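Local coordinates for protein sensor histidine kinase (Rhodopseudomonas palustris, PDB 3VA9) that probably acts as a membrane-bound sensor kinase that phosphorylates a protein histidine using ATP, the present chain being its four-helix-bundle sensor domain, at residues G66-L71 with H80-R85. Residues are numbered along the deposited sequence; the frame is centred on the assembly and turned at random.
Sequences GLRAVL and HIDELR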
loop_
_atom_site.group_PDB
_atom_site.type_symbol
_atom_site.label_atom_id
_atom_site.label_comp_id
_atom_site.label_asym_id
_atom_site.label_seq_id
_atom_site.Cartn_x
_atom_site.Cartn_y
_atom_site.Cartn_z
ATOM N N GLY A 66 2.771 7.978 10.205
ATOM C CA GLY A 66 2.855 7.631 11.613
ATOM C C GLY A 66 3.847 6.531 11.945
ATOM O O GLY A 66 4.499 6.569 12.984
ATOM N N LEU A 67 3.947 5.533 11.075
ATOM C CA LEU A 67 4.938 4.485 11.251
ATOM C C LEU A 67 6.306 5.135 11.240
ATOM O O LEU A 67 7.187 4.786 12.028
ATOM C CB LEU A 67 4.843 3.467 10.116
ATOM C CG LEU A 67 5.948 2.415 10.035
ATOM C CD1 LEU A 67 5.892 1.476 11.235
ATOM C CD2 LEU A 67 5.841 1.639 8.732
ATOM N N ARG A 68 6.469 6.099 10.341
ATOM C CA ARG A 68 7.731 6.808 10.196
ATOM C C ARG A 68 8.085 7.554 11.477
ATOM O O ARG A 68 9.260 7.748 11.792
ATOM C CB ARG A 68 7.671 7.777 9.016
ATOM C CG ARG A 68 8.919 8.636 8.875
ATOM C CD ARG A 68 8.823 9.597 7.705
ATOM N NE ARG A 68 10.054 10.368 7.544
ATOM C CZ ARG A 68 11.105 9.966 6.834
ATOM N NH1 ARG A 68 11.077 8.794 6.217
ATOM N NH2 ARG A 68 12.184 10.732 6.747
ATOM N N ALA A 69 7.058 7.967 12.213
ATOM C CA ALA A 69 7.260 8.664 13.477
ATOM C C ALA A 69 7.684 7.702 14.589
ATOM O O ALA A 69 8.372 8.094 15.525
ATOM C CB ALA A 69 6.003 9.428 13.873
ATOM N N VAL A 70 7.268 6.445 14.478
ATOM C CA VAL A 70 7.634 5.419 15.450
ATOM C C VAL A 70 9.082 4.988 15.247
ATOM O O VAL A 70 9.780 4.646 16.202
ATOM C CB VAL A 70 6.721 4.178 15.332
ATOM C CG1 VAL A 70 7.186 3.064 16.266
ATOM C CG2 VAL A 70 5.279 4.553 15.617
ATOM N N LEU A 71 9.532 5.022 13.998
ATOM C CA LEU A 71 10.860 4.527 13.652
ATOM C C LEU A 71 11.872 5.660 13.539
ATOM O O LEU A 71 12.968 5.472 13.016
ATOM C CB LEU A 71 10.803 3.738 12.340
ATOM C CG LEU A 71 9.694 2.686 12.222
ATOM C CD1 LEU A 71 9.660 2.094 10.818
ATOM C CD2 LEU A 71 9.841 1.593 13.282
ATOM N N HIS A 80 14.301 1.521 5.440
ATOM C CA HIS A 80 13.354 0.499 4.993
ATOM C C HIS A 80 11.957 1.072 4.774
ATOM O O HIS A 80 11.239 0.642 3.875
ATOM C CB HIS A 80 13.287 -0.677 5.976
ATOM C CG HIS A 80 14.525 -1.520 5.999
ATOM N ND1 HIS A 80 15.150 -1.962 4.851
ATOM C CD2 HIS A 80 15.243 -2.019 7.034
ATOM C CE1 HIS A 80 16.207 -2.683 5.178
ATOM N NE2 HIS A 80 16.286 -2.735 6.494
ATOM N N ILE A 81 11.568 2.035 5.602
ATOM C CA ILE A 81 10.276 2.672 5.431
ATOM C C ILE A 81 10.301 3.585 4.199
ATOM O O ILE A 81 9.343 3.617 3.418
ATOM C CB ILE A 81 9.820 3.423 6.700
ATOM C CG1 ILE A 81 8.293 3.478 6.759
ATOM C CG2 ILE A 81 10.393 4.816 6.751
ATOM C CD1 ILE A 81 7.768 4.386 7.837
ATOM N N ASP A 82 11.409 4.299 4.007
ATOM C CA ASP A 82 11.587 5.092 2.798
ATOM C C ASP A 82 11.364 4.217 1.579
ATOM O O ASP A 82 10.642 4.590 0.655
ATOM C CB ASP A 82 12.989 5.693 2.738
ATOM C CG ASP A 82 13.145 6.885 3.642
ATOM O OD1 ASP A 82 12.110 7.452 4.047
ATOM O OD2 ASP A 82 14.304 7.255 3.941
ATOM N N GLU A 83 11.987 3.044 1.592
ATOM C CA GLU A 83 11.878 2.099 0.484
ATOM C C GLU A 83 10.448 1.605 0.258
ATOM O O GLU A 83 9.955 1.629 -0.873
ATOM C CB GLU A 83 12.862 0.941 0.680
ATOM C CG GLU A 83 14.308 1.376 0.453
ATOM C CD GLU A 83 15.315 0.650 1.334
ATOM O OE1 GLU A 83 14.997 -0.439 1.859
ATOM O OE2 GLU A 83 16.438 1.179 1.493
ATOM N N LEU A 84 9.783 1.175 1.329
ATOM C CA LEU A 84 8.375 0.776 1.249
ATOM C C LEU A 84 7.536 1.892 0.616
ATOM O O LEU A 84 6.741 1.653 -0.295
ATOM C CB LEU A 84 7.824 0.448 2.641
ATOM C CG LEU A 84 6.313 0.192 2.694
ATOM C CD1 LEU A 84 5.967 -1.088 1.957
ATOM C CD2 LEU A 84 5.802 0.134 4.132
ATOM N N ARG A 85 7.742 3.114 1.101
ATOM C CA ARG A 85 6.990 4.282 0.648
ATOM C C ARG A 85 7.141 4.558 -0.841
ATOM O O ARG A 85 6.175 4.930 -1.510
ATOM C CB ARG A 85 7.425 5.522 1.424
ATOM C CG ARG A 85 6.622 6.746 1.060
ATOM C CD ARG A 85 5.738 7.141 2.222
ATOM N NE ARG A 85 4.533 7.845 1.800
ATOM C CZ ARG A 85 3.879 8.703 2.575
ATOM N NH1 ARG A 85 4.334 8.966 3.796
ATOM N NH2 ARG A 85 2.781 9.299 2.131
#
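Ile81 reaches across to the backbone of Arg68 where helices 47-70 and 75-101, antiparallel neighbours in the four-helix bundle of this CHASE3-family sensor domain, approach their connecting turn. The segment axes stand 10.6 Å apart at 168°, a separation bridged by the Leu67 and Ile81 side chains, whose apolar branches suit these buried positions. With CG1 anti to the backbone N (chi1 -152°) and chi2 nearly extended, Ile81 carries CD1 to helix 47-70, 3.3 Å from Arg68 N and also against Arg68 CB. Leu67 slides past it in the opposing direction, and the fit is tight: Leu67 CD2 lies 3.5 Å from Ile81 CD1. Leu71, just past the helix end, adds CD1 at 4.2 Å from Ile81 CD1. An alanine at Ile81 would probably open a gap beside Leu67 and take from Leu71 CD1 its partner on this segment. Inward, Leu67 also meets Ala23 and Ile27 of helix 18-44. On the solvent-exposed side arginine is apt: the long Arg68 chain, extended from CG to NE, passes Ile81 and carries its charged guanidinium to Asp82, the two planes nearly coplanar. A single salt-bridging hydrogen bond, bent to 135°, joins Arg68 NH1 to the syn side of Asp82 OD1 at 2.8 Å.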